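Local coordinates for protein leucine--tRNA ligase (Agrobacterium radiobacter, PDB 5AH5) that probably joins leucine to its cognate tRNA at the expense of ATP, as a class I leucyl-tRNA synthetase linked to resistance against an antibiotic, at residues K31-L36 with A520-G525; F22-S27 with G68-H73; L513-A518 with I550-P555; N121-C126 with F497-S502. All blocks are in the same frame, centred on the assembly; numbering follows the deposited sequence.

Contact 1. Residues K31-L36 with A520-G525. With LSS (5'-O-(L-leucylsulfamoyl)adenosine), chain I.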
# COMPACT_ATOMS: atom_id res chain seq x y z
N LYS B 31 -5.85 21.66 -11.13
CA LYS B 31 -4.74 21.16 -10.36
C LYS B 31 -4.77 19.61 -10.41
O LYS B 31 -5.82 19.01 -10.48
CB LYS B 31 -4.88 21.64 -8.92
CG LYS B 31 -3.61 21.43 -8.11
CD LYS B 31 -3.85 21.88 -6.70
CE LYS B 31 -2.67 21.55 -5.84
NZ LYS B 31 -2.90 22.12 -4.49
N LYS B 32 -3.61 19.02 -10.44
CA LYS B 32 -3.47 17.59 -10.76
C LYS B 32 -3.82 16.83 -9.48
O LYS B 32 -3.54 17.28 -8.36
CB LYS B 32 -2.05 17.25 -11.19
CG LYS B 32 -0.96 17.32 -10.07
CD LYS B 32 -0.78 15.95 -9.36
CE LYS B 32 0.41 15.96 -8.42
NZ LYS B 32 0.46 14.67 -7.67
N PHE B 33 -4.40 15.67 -9.64
CA PHE B 33 -4.57 14.76 -8.53
C PHE B 33 -4.51 13.33 -9.05
O PHE B 33 -5.24 12.98 -9.90
CB PHE B 33 -5.92 14.99 -7.89
CG PHE B 33 -6.02 14.41 -6.50
CD1 PHE B 33 -5.41 15.04 -5.43
CD2 PHE B 33 -6.72 13.25 -6.27
CE1 PHE B 33 -5.49 14.49 -4.15
CE2 PHE B 33 -6.81 12.73 -4.97
CZ PHE B 33 -6.20 13.31 -3.93
N TYR B 34 -3.66 12.53 -8.47
CA TYR B 34 -3.44 11.14 -8.85
C TYR B 34 -3.84 10.23 -7.68
O TYR B 34 -3.13 10.13 -6.72
CB TYR B 34 -1.95 10.97 -9.16
CG TYR B 34 -1.51 9.64 -9.82
CD1 TYR B 34 -2.41 8.70 -10.26
CD2 TYR B 34 -0.16 9.39 -10.06
CE1 TYR B 34 -1.98 7.52 -10.85
CE2 TYR B 34 0.28 8.21 -10.68
CZ TYR B 34 -0.64 7.32 -11.09
OH TYR B 34 -0.23 6.15 -11.66
N VAL B 35 -4.94 9.56 -7.82
CA VAL B 35 -5.39 8.60 -6.83
C VAL B 35 -5.34 7.22 -7.48
O VAL B 35 -5.87 7.05 -8.53
CB VAL B 35 -6.83 8.86 -6.35
CG1 VAL B 35 -7.79 9.24 -7.46
CG2 VAL B 35 -7.38 7.67 -5.58
N LEU B 36 -4.73 6.24 -6.83
CA LEU B 36 -4.83 4.87 -7.32
C LEU B 36 -4.89 3.90 -6.20
O LEU B 36 -4.67 4.28 -5.06
CB LEU B 36 -3.66 4.56 -8.24
CG LEU B 36 -2.26 4.19 -7.78
CD1 LEU B 36 -1.45 3.68 -8.96
CD2 LEU B 36 -1.58 5.34 -7.18
N ALA B 520 2.07 9.88 -6.65
CA ALA B 520 0.65 9.67 -6.44
C ALA B 520 0.22 10.38 -5.14
O ALA B 520 0.89 10.32 -4.17
CB ALA B 520 0.31 8.21 -6.37
N ASP B 521 -0.86 11.11 -5.16
CA ASP B 521 -1.34 11.77 -3.94
C ASP B 521 -1.87 10.75 -2.95
O ASP B 521 -1.64 10.86 -1.76
CB ASP B 521 -2.43 12.76 -4.30
CG ASP B 521 -1.91 13.84 -5.25
OD1 ASP B 521 -1.27 14.80 -4.76
OD2 ASP B 521 -2.06 13.68 -6.48
N VAL B 522 -2.67 9.83 -3.43
CA VAL B 522 -3.32 8.85 -2.57
C VAL B 522 -3.09 7.46 -3.21
O VAL B 522 -3.31 7.30 -4.39
CB VAL B 522 -4.80 9.19 -2.44
CG1 VAL B 522 -5.56 8.10 -1.78
CG2 VAL B 522 -4.99 10.54 -1.66
N TYR B 523 -2.61 6.52 -2.40
CA TYR B 523 -2.49 5.10 -2.75
C TYR B 523 -3.21 4.23 -1.72
O TYR B 523 -2.92 4.32 -0.54
CB TYR B 523 -1.04 4.71 -2.75
CG TYR B 523 -0.73 3.41 -3.47
CD1 TYR B 523 -1.42 3.01 -4.62
CD2 TYR B 523 0.35 2.65 -3.10
CE1 TYR B 523 -1.04 1.85 -5.37
CE2 TYR B 523 0.70 1.47 -3.80
CZ TYR B 523 -0.01 1.09 -4.95
OH TYR B 523 0.36 -0.06 -5.69
N ILE B 524 -4.14 3.44 -2.18
CA ILE B 524 -5.00 2.62 -1.33
C ILE B 524 -4.72 1.15 -1.56
O ILE B 524 -4.98 0.66 -2.65
CB ILE B 524 -6.47 2.85 -1.70
CG1 ILE B 524 -6.77 4.39 -1.85
CG2 ILE B 524 -7.37 2.25 -0.63
CD1 ILE B 524 -8.09 4.70 -2.51
N GLY B 525 -4.23 0.44 -0.55
CA GLY B 525 -4.13 -1.01 -0.62
C GLY B 525 -3.69 -1.67 0.67
O GLY B 525 -3.39 -1.01 1.65
C1 LSS I . -2.28 -7.65 -5.31
N1 LSS I . -10.32 -7.34 1.84
O1 LSS I . -2.14 -7.74 -4.11
S1 LSS I . -4.55 -8.60 -5.22
C2 LSS I . -9.77 -6.15 1.60
N2 LSS I . -3.37 -8.03 -5.94
O2 LSS I . -5.22 -5.75 -0.27
N3 LSS I . -8.91 -5.93 0.58
O3 LSS I . -4.84 -3.74 -2.12
C4 LSS I . -8.59 -6.97 -0.23
N4 LSS I . -1.31 -7.37 -7.59
O4 LSS I . -7.19 -5.77 -3.22
C5 LSS I . -9.06 -8.25 0.03
O5 LSS I . -5.13 -7.46 -4.26
C6 LSS I . -9.92 -8.44 1.10
N6 LSS I . -10.44 -9.67 1.32
C7 LSS I . 0.36 -4.98 -6.49
N7 LSS I . -8.54 -9.09 -0.90
C8 LSS I . -7.71 -8.36 -1.70
C9 LSS I . -0.86 -5.64 -5.83
N9 LSS I . -7.78 -7.06 -1.29
CA LSS I . -1.14 -7.12 -6.14
C10 LSS I . 1.64 -5.58 -5.89
C11 LSS I . 0.22 -3.43 -6.31
O1A LSS I . -4.38 -9.75 -4.33
C21 LSS I . -7.04 -5.93 -1.82
C22 LSS I . -5.57 -6.06 -1.59
C23 LSS I . -4.98 -5.09 -2.61
C24 LSS I . -6.00 -5.21 -3.73
C25 LSS I . -5.59 -6.23 -4.80
O2A LSS I . -5.66 -8.86 -6.11
O HOH W 1 -2.48 17.30 -5.86

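Contact 2. Residues F22-S27 with G68-H73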
# COMPACT_ATOMS: atom_id res chain seq x y z
N PHE B 22 -14.61 10.55 -16.66
CA PHE B 22 -13.43 9.88 -16.03
C PHE B 22 -12.15 9.74 -16.89
O PHE B 22 -11.15 9.28 -16.41
CB PHE B 22 -13.91 8.52 -15.54
CG PHE B 22 -15.04 8.66 -14.55
CD1 PHE B 22 -14.79 9.28 -13.36
CD2 PHE B 22 -16.32 8.32 -14.89
CE1 PHE B 22 -15.85 9.51 -12.45
CE2 PHE B 22 -17.38 8.51 -13.99
CZ PHE B 22 -17.15 9.13 -12.78
N ASP B 23 -12.14 10.28 -18.09
CA ASP B 23 -10.98 10.27 -18.94
C ASP B 23 -9.96 11.28 -18.52
O ASP B 23 -10.28 12.43 -18.47
CB ASP B 23 -11.44 10.48 -20.36
CG ASP B 23 -10.31 10.42 -21.38
OD1 ASP B 23 -9.42 9.56 -21.28
OD2 ASP B 23 -10.38 11.24 -22.30
N TRP B 24 -8.73 10.85 -18.17
CA TRP B 24 -7.76 11.78 -17.68
C TRP B 24 -7.21 12.61 -18.85
O TRP B 24 -6.73 12.06 -19.85
CB TRP B 24 -6.59 11.08 -16.99
CG TRP B 24 -5.52 11.97 -16.58
CD1 TRP B 24 -5.65 13.06 -15.76
CD2 TRP B 24 -4.11 11.85 -16.89
NE1 TRP B 24 -4.41 13.62 -15.52
CE2 TRP B 24 -3.45 12.92 -16.22
CE3 TRP B 24 -3.35 10.98 -17.72
CZ2 TRP B 24 -2.07 13.14 -16.31
CZ3 TRP B 24 -1.98 11.16 -17.79
CH2 TRP B 24 -1.34 12.23 -17.09
N ASP B 25 -7.27 13.94 -18.72
CA ASP B 25 -6.63 14.78 -19.75
C ASP B 25 -5.50 15.56 -19.17
O ASP B 25 -5.72 16.52 -18.42
CB ASP B 25 -7.63 15.67 -20.48
CG ASP B 25 -7.18 15.98 -21.89
OD1 ASP B 25 -5.92 16.18 -22.17
OD2 ASP B 25 -8.10 15.97 -22.75
N PRO B 26 -4.27 15.16 -19.49
CA PRO B 26 -3.16 15.98 -18.99
C PRO B 26 -3.19 17.50 -19.41
O PRO B 26 -2.69 18.34 -18.69
CB PRO B 26 -1.92 15.30 -19.55
CG PRO B 26 -2.39 14.21 -20.49
CD PRO B 26 -3.87 14.09 -20.41
N SER B 27 -3.76 17.84 -20.56
CA SER B 27 -3.79 19.26 -20.96
C SER B 27 -4.88 20.06 -20.25
O SER B 27 -4.99 21.26 -20.48
CB SER B 27 -3.98 19.36 -22.47
OG SER B 27 -5.27 18.89 -22.80
N GLY B 68 -12.98 20.34 -9.23
CA GLY B 68 -12.12 20.98 -10.24
C GLY B 68 -10.72 20.39 -10.46
O GLY B 68 -9.98 20.86 -11.36
N TYR B 69 -10.33 19.37 -9.69
CA TYR B 69 -9.02 18.76 -9.92
C TYR B 69 -9.02 18.01 -11.31
O TYR B 69 -10.06 17.54 -11.81
CB TYR B 69 -8.62 17.78 -8.81
CG TYR B 69 -8.33 18.37 -7.46
CD1 TYR B 69 -9.35 18.58 -6.54
CD2 TYR B 69 -7.04 18.70 -7.10
CE1 TYR B 69 -9.07 19.12 -5.27
CE2 TYR B 69 -6.74 19.20 -5.85
CZ TYR B 69 -7.75 19.44 -4.96
OH TYR B 69 -7.45 19.93 -3.76
N SER B 70 -7.85 17.98 -11.93
CA SER B 70 -7.61 17.11 -13.11
C SER B 70 -7.05 15.77 -12.57
O SER B 70 -5.90 15.69 -12.14
CB SER B 70 -6.61 17.74 -14.08
OG SER B 70 -6.51 16.90 -15.23
N VAL B 71 -7.92 14.78 -12.51
CA VAL B 71 -7.70 13.57 -11.71
C VAL B 71 -7.28 12.39 -12.68
O VAL B 71 -7.97 12.13 -13.65
CB VAL B 71 -9.03 13.20 -11.00
CG1 VAL B 71 -8.92 11.83 -10.33
CG2 VAL B 71 -9.39 14.27 -9.92
N LEU B 72 -6.16 11.76 -12.41
CA LEU B 72 -5.82 10.47 -12.98
C LEU B 72 -6.27 9.39 -11.98
O LEU B 72 -5.73 9.30 -10.92
CB LEU B 72 -4.32 10.37 -13.24
CG LEU B 72 -3.83 9.00 -13.79
CD1 LEU B 72 -4.68 8.55 -14.92
CD2 LEU B 72 -2.37 9.04 -14.24
N HIS B 73 -7.29 8.62 -12.33
CA HIS B 73 -7.68 7.46 -11.58
C HIS B 73 -7.67 6.22 -12.53
O HIS B 73 -8.63 5.95 -13.17
CB HIS B 73 -9.07 7.64 -11.11
CG HIS B 73 -9.54 6.60 -10.16
ND1 HIS B 73 -10.86 6.22 -10.11
CD2 HIS B 73 -8.92 5.93 -9.17
CE1 HIS B 73 -11.04 5.30 -9.19
NE2 HIS B 73 -9.87 5.11 -8.59
O HOH W 2 -8.79 9.73 -14.27
O HOH W 3 -8.46 15.33 -16.53
O HOH W 4 -4.04 18.35 -16.05

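Contact 3. Residues L513-A518 with I550-P555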
# COMPACT_ATOMS: atom_id res chain seq x y z
N LEU B 513 5.14 14.00 -18.45
CA LEU B 513 3.82 13.69 -17.85
C LEU B 513 3.93 13.27 -16.37
O LEU B 513 3.20 13.78 -15.52
CB LEU B 513 3.07 12.58 -18.61
CG LEU B 513 2.39 12.88 -19.94
CD1 LEU B 513 1.41 11.79 -20.33
CD2 LEU B 513 1.65 14.21 -19.85
N CYS B 514 4.82 12.31 -16.09
CA CYS B 514 5.03 11.75 -14.77
C CYS B 514 5.41 12.75 -13.73
O CYS B 514 4.99 12.64 -12.58
CB CYS B 514 6.17 10.74 -14.78
SG CYS B 514 5.57 9.10 -14.99
N ASN B 515 6.29 13.66 -14.09
CA ASN B 515 6.70 14.69 -13.13
C ASN B 515 5.60 15.70 -12.78
O ASN B 515 5.69 16.38 -11.78
CB ASN B 515 7.97 15.39 -13.62
CG ASN B 515 9.21 14.50 -13.55
OD1 ASN B 515 9.35 13.61 -12.68
ND2 ASN B 515 10.14 14.77 -14.42
N LYS B 516 4.57 15.78 -13.61
CA LYS B 516 3.39 16.58 -13.31
C LYS B 516 2.35 15.78 -12.54
O LYS B 516 1.86 16.27 -11.54
CB LYS B 516 2.80 17.10 -14.59
CG LYS B 516 3.63 18.26 -15.10
CD LYS B 516 3.11 18.79 -16.41
CE LYS B 516 3.88 20.05 -16.82
NZ LYS B 516 3.84 20.30 -18.29
N ILE B 517 2.06 14.54 -12.94
CA ILE B 517 0.96 13.77 -12.29
C ILE B 517 1.37 13.03 -10.97
O ILE B 517 0.59 12.93 -10.06
CB ILE B 517 0.21 12.93 -13.30
CG1 ILE B 517 -1.17 12.43 -12.77
CG2 ILE B 517 1.06 11.76 -13.76
CD1 ILE B 517 -2.15 13.52 -12.32
N ALA B 518 2.62 12.61 -10.88
CA ALA B 518 3.15 11.88 -9.77
C ALA B 518 4.09 12.79 -8.96
O ALA B 518 4.54 13.75 -9.52
CB ALA B 518 3.91 10.65 -10.30
N ILE B 550 12.57 10.41 -13.57
CA ILE B 550 11.64 11.18 -12.81
C ILE B 550 12.39 12.09 -11.89
O ILE B 550 13.56 11.87 -11.66
CB ILE B 550 10.71 10.28 -11.99
CG1 ILE B 550 11.51 9.32 -11.10
CG2 ILE B 550 9.80 9.51 -12.89
CD1 ILE B 550 10.69 8.35 -10.30
N GLU B 551 11.71 13.11 -11.35
CA GLU B 551 12.37 14.10 -10.46
C GLU B 551 11.94 14.01 -8.99
O GLU B 551 12.33 14.85 -8.18
CB GLU B 551 12.15 15.52 -11.02
CG GLU B 551 13.15 15.87 -12.14
CD GLU B 551 12.76 17.06 -13.04
OE1 GLU B 551 11.69 17.71 -12.85
OE2 GLU B 551 13.53 17.37 -13.97
N PHE B 552 11.20 12.97 -8.64
CA PHE B 552 10.71 12.79 -7.26
C PHE B 552 11.25 11.47 -6.76
O PHE B 552 11.65 10.61 -7.54
CB PHE B 552 9.18 12.86 -7.19
CG PHE B 552 8.49 11.92 -8.11
CD1 PHE B 552 8.25 12.27 -9.44
CD2 PHE B 552 8.15 10.64 -7.68
CE1 PHE B 552 7.62 11.40 -10.30
CE2 PHE B 552 7.57 9.74 -8.55
CZ PHE B 552 7.30 10.12 -9.86
N ASP B 553 11.25 11.32 -5.45
CA ASP B 553 12.04 10.31 -4.77
C ASP B 553 11.18 9.32 -4.02
O ASP B 553 11.71 8.38 -3.44
CB ASP B 553 12.98 11.02 -3.77
CG ASP B 553 14.23 10.21 -3.47
OD1 ASP B 553 14.95 9.86 -4.43
OD2 ASP B 553 14.52 9.95 -2.30
N GLU B 554 9.87 9.55 -3.99
CA GLU B 554 8.95 8.69 -3.25
C GLU B 554 7.72 8.56 -4.06
O GLU B 554 7.25 9.56 -4.54
CB GLU B 554 8.56 9.26 -1.86
CG GLU B 554 9.67 9.07 -0.85
CD GLU B 554 9.81 7.65 -0.30
OE1 GLU B 554 8.86 6.81 -0.38
OE2 GLU B 554 10.88 7.37 0.26
N PRO B 555 7.21 7.32 -4.23
CA PRO B 555 6.11 7.12 -5.16
C PRO B 555 4.77 7.58 -4.68
O PRO B 555 3.93 7.90 -5.52
CB PRO B 555 6.06 5.58 -5.30
CG PRO B 555 6.69 5.08 -4.04
CD PRO B 555 7.78 6.04 -3.81

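Contact 4. Residues N121-C126 with F497-S502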
# COMPACT_ATOMS: atom_id res chain seq x y z
N ASN B 121 -5.91 4.83 -20.04
CA ASN B 121 -4.67 4.63 -19.35
C ASN B 121 -4.48 3.18 -18.87
O ASN B 121 -3.54 2.91 -18.20
CB ASN B 121 -4.55 5.65 -18.17
CG ASN B 121 -4.47 7.07 -18.68
OD1 ASN B 121 -5.48 7.67 -18.90
ND2 ASN B 121 -3.26 7.55 -19.01
N GLU B 122 -5.38 2.28 -19.22
CA GLU B 122 -5.23 0.89 -18.83
C GLU B 122 -3.93 0.25 -19.33
O GLU B 122 -3.42 0.60 -20.38
CB GLU B 122 -6.44 0.11 -19.36
CG GLU B 122 -6.53 -1.39 -19.06
CD GLU B 122 -7.75 -2.01 -19.72
OE1 GLU B 122 -8.47 -1.33 -20.49
OE2 GLU B 122 -8.09 -3.18 -19.43
N LEU B 123 -3.38 -0.66 -18.53
CA LEU B 123 -2.26 -1.47 -18.94
C LEU B 123 -2.38 -2.87 -18.38
O LEU B 123 -3.21 -3.17 -17.51
CB LEU B 123 -0.92 -0.88 -18.51
CG LEU B 123 -0.74 -0.58 -17.02
CD1 LEU B 123 -0.36 -1.85 -16.21
CD2 LEU B 123 0.32 0.47 -16.74
N ALA B 124 -1.55 -3.76 -18.92
CA ALA B 124 -1.48 -5.12 -18.41
C ALA B 124 -0.01 -5.49 -18.43
O ALA B 124 0.63 -5.31 -19.45
CB ALA B 124 -2.29 -5.99 -19.31
N THR B 125 0.52 -6.01 -17.33
CA THR B 125 1.93 -6.22 -17.28
C THR B 125 2.41 -7.36 -18.28
O THR B 125 3.57 -7.47 -18.52
CB THR B 125 2.40 -6.50 -15.89
OG1 THR B 125 1.80 -7.70 -15.44
CG2 THR B 125 1.92 -5.29 -14.85
N CYS B 126 1.51 -8.13 -18.81
CA CYS B 126 1.85 -9.23 -19.71
C CYS B 126 1.82 -8.77 -21.16
O CYS B 126 2.19 -9.54 -22.03
CB CYS B 126 0.93 -10.42 -19.50
SG CYS B 126 -0.81 -10.14 -19.80
N PHE B 497 2.86 2.21 -11.75
CA PHE B 497 2.23 3.48 -11.48
C PHE B 497 2.89 4.63 -12.29
O PHE B 497 2.24 5.67 -12.54
CB PHE B 497 2.22 3.80 -9.94
CG PHE B 497 3.56 3.58 -9.29
CD1 PHE B 497 4.49 4.56 -9.26
CD2 PHE B 497 3.90 2.36 -8.78
CE1 PHE B 497 5.72 4.34 -8.71
CE2 PHE B 497 5.15 2.12 -8.24
CZ PHE B 497 6.07 3.11 -8.22
N LEU B 498 4.18 4.49 -12.60
CA LEU B 498 4.85 5.38 -13.56
C LEU B 498 4.55 5.13 -15.04
O LEU B 498 4.99 5.94 -15.90
CB LEU B 498 6.37 5.37 -13.33
CG LEU B 498 6.82 5.56 -11.92
CD1 LEU B 498 8.32 5.31 -11.80
CD2 LEU B 498 6.36 6.92 -11.42
N ARG B 499 3.82 4.05 -15.37
CA ARG B 499 3.53 3.70 -16.73
C ARG B 499 2.16 4.10 -17.14
O ARG B 499 1.91 4.42 -18.34
CB ARG B 499 3.73 2.18 -16.94
CG ARG B 499 3.32 1.63 -18.29
CD ARG B 499 4.34 2.04 -19.35
NE ARG B 499 4.08 1.40 -20.64
CZ ARG B 499 4.79 1.64 -21.76
NH1 ARG B 499 5.80 2.51 -21.74
NH2 ARG B 499 4.46 1.02 -22.88
N TYR B 500 1.23 4.08 -16.19
CA TYR B 500 -0.15 4.46 -16.48
C TYR B 500 -0.27 5.81 -17.23
O TYR B 500 -1.21 6.00 -18.04
CB TYR B 500 -0.90 4.61 -15.16
CG TYR B 500 -1.45 3.39 -14.46
CD1 TYR B 500 -2.26 2.47 -15.15
CD2 TYR B 500 -1.35 3.26 -13.05
CE1 TYR B 500 -2.81 1.39 -14.50
CE2 TYR B 500 -1.93 2.19 -12.40
CZ TYR B 500 -2.68 1.27 -13.12
OH TYR B 500 -3.30 0.19 -12.52
N PRO B 501 0.63 6.77 -16.97
CA PRO B 501 0.39 8.04 -17.69
C PRO B 501 0.54 7.98 -19.21
O PRO B 501 -0.14 8.75 -19.87
CB PRO B 501 1.44 8.98 -17.12
CG PRO B 501 1.56 8.52 -15.72
CD PRO B 501 1.61 6.99 -15.89
N SER B 502 1.38 7.05 -19.76
CA SER B 502 1.33 6.76 -21.21
C SER B 502 1.68 5.30 -21.44
O SER B 502 2.86 4.95 -21.52
CB SER B 502 2.23 7.69 -22.08
OG SER B 502 3.44 7.70 -21.48

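Contact 1. Residues K31-L36 with A520-G525
One carboxylate oxygen of Asp521, OD2, binds both Tyr34 N and Lys32 NZ. It takes the backbone N-H of Tyr34 with its anti lone pair, N to OD2 2.8 Å and nearly straight at 174°, and on its syn side, 33° out of the carboxylate plane, it receives Lys32 NZ at 3.0 Å in a salt bridge, the two side chains approaching tip to tip. The other oxygen, OD1, accepts from a water that also donates to Lys32 O. The carboxylate plane is also stacked on the Phe33 ring, 6° apart, with Asp521 CB over the ring face 4.0 Å from its centroid. The Lys32 chain bends at chi2, and its end comes near Asp521; NZ is also bound by Ile517 O, which helps to hold the ammonium in place. Beyond this corner the strands pair in parallel: Leu36 N donates to Val522 O, and Leu36 O accepts from Ile524 N, both at 3.0 Å. On one face of the sheet Leu36 CD2 packs on Tyr523 CD1 at 3.5 Å and on Ala520 CB; on the other Val35 CG2 lies near Val522 CG1, against helix 48-66. Tyr523 OH, hydrogen-bonded to Tyr496 and His533, comes 3.4 Å from C11 of the leucyl side chain of the bound leucyl-sulfamoyl-adenosine, and Gly525 CA lies 3.2 Å from O3 of its ribose. Parallel central strands, here with 520-524 bringing Tyr523 and Gly525 to the ligand, are characteristic of the Rossmann-type catalytic core of class I synthetases.

Contact 2. Residues F22-S27 with G68-H73
Trp24 lays its indole flat over the start of the Leu72 side chain. Leu72 CB stands 3.8 Å from the centroid of the five-membered ring and only 3° off its normal, a CH-pi contact over the face. Trp24 CG is anti to the backbone N (chi1 175°), which carries the indole over the strand, and chi2 of 57° turns its flat side to Leu72. The leucine CG is likewise anti to its own N, and its branches spread beneath the bicycle: CD1 reaches Trp24 CB at 3.8 Å, while CD2 lies near CE3 and CZ3 of the six-membered ring. Pro26 N covers the opposite face of the indole, so the tryptophan is clasped between its own chain and the strand. At the pyrrole end Trp24 CD1 comes 3.3 Å from Val71 O.

Three waters link polar atoms of the two segments. One accepts from His73 N at 2.7 Å and lies within hydrogen-bonding reach of Val71 O and Phe22 O; a second links Asp25 N to Ser70 OG, and a third bridges Ser70 OG and Pro26 O. Beyond them Asp25 OD1 takes both Ser27 N, at 3.2 Å, and Ser27 OG from one face of its carboxylate plane; the backbone bond makes an Asx turn that shapes the exposed end of the loop.

The loop between helix 5-19 and strand 32-37 thus lies against edge strand 70-72, which pairs with strand 32-37. Trp24 and Leu72 both touch Ile517 of helix 511-517, and on the other side of the strand Val71 packs on helix 48-66.

Contact 3. Residues L513-A518 with I550-P555
The first torsions of Asn515 and Phe552 set where their CG atoms leave the backbone. Asn515 CG stands anti to the carbonyl carbon (chi1 -71°), beside the backbone N, and at the end of the side chain OD1 accepts from Glu551 N at 2.8 Å; the N-H points to it at 152°, and the donor is tilted out of the amide carbonyl plane. Phe552 CG takes the position between backbone N and carbonyl carbon, and its ring lies against Ala518, the first residue beyond helix 511-517. There CZ touches Ala518 CB at 3.5 Å, Ala518 C lies above one face toward the rim, and Ile550 CD1 stands over the opposite face, 3.8 Å above the plane and likewise offset. Cys514 O comes 3.7 Å from Phe552 CE1, while Cys514 CB lies more distantly against Ile550 CG2. On the outer side the Asn515 and Glu551 side chains cross at about a right angle with amide and carboxylate planes 4° apart, ND2 to OE1 3.7 Å.

The loop leaves helix 533-546 and leads into strand 556-560, and Phe552 and Ile550 also pack on Thr541 of that helix. The ring lies between Ala518 and Ile550 CD1, so a single hydrogen bond, Asn515 OD1 accepting Glu551 N, joins helix and loop beside an otherwise apolar contact of the ring with Ala518.

Contact 4. Residues N121-C126 with F497-S502
Asn121 ND2 donates to Tyr500 O across this contact, at 2.7 Å and 165°, with the acceptor almost in the amide plane. The carbonyl meets the N-H at a C=O...N angle of 151°. Asn121 CG lies anti to its carbonyl carbon (chi1 -65°), which starts the amide toward the turn, and OD1 is taken by Ser118 OG, so both ends of the group are held and its rotation is set.

The tight part of the contact lies beside this bond. Asn121 O sits at the edge of the Tyr500 ring, near its plane, 3.3 Å from CD1. Leu123 crosses the tyrosine at about a right angle, its CD2 meeting CD1 at 3.6 Å; the same methyl rests on Arg499 CG, also at 3.6 Å, and thus wedges between the two residues. Arg499 bends at chi2, and Ser502 O lies over one face of its guanidinium.

Away from this core the segments part. Glu122 points its side chain off to Lys107 and Trp77, and Ala124 and Cys126, both partly exposed, keep clear of residues 497-502, as does Ser502, at the far end of the type I turn from Arg499, of residues 121-126.

One short, nearly straight amide bond thus satisfies a buried carbonyl of the turn, while the aliphatic part of Arg499 serves as apolar surface and its guanidinium NH1 is hydrogen-bonded to Pro508 O and Ser505 O; the Tyr500 side chain is about 8 Å from the bound leucyl-adenylate analogue.

Overall arrangement
The four contacts cluster in the catalytic core, their centres 11 to 16 Å apart, around the parallel sheet ordered 70-72, 32-37, 520-524, 556-560. Contact 1 is the central strand pair; contact 2 lies at the edge strand 70-72, and contact 3 at the loop entering the other edge strand, 556-560. Helix 511-517 is followed shortly by strand 520-524, tying contact 3 to contact 1. Contact 4 packs on one face, where Tyr34 OH reaches Phe497 O. Along the chain contact 4 falls within the span of contact 1, and contacts 2 and 3 each cross contact 1. Two sequence-distant halves, with the editing domain inserted between them, thus make one nucleotide-binding fold.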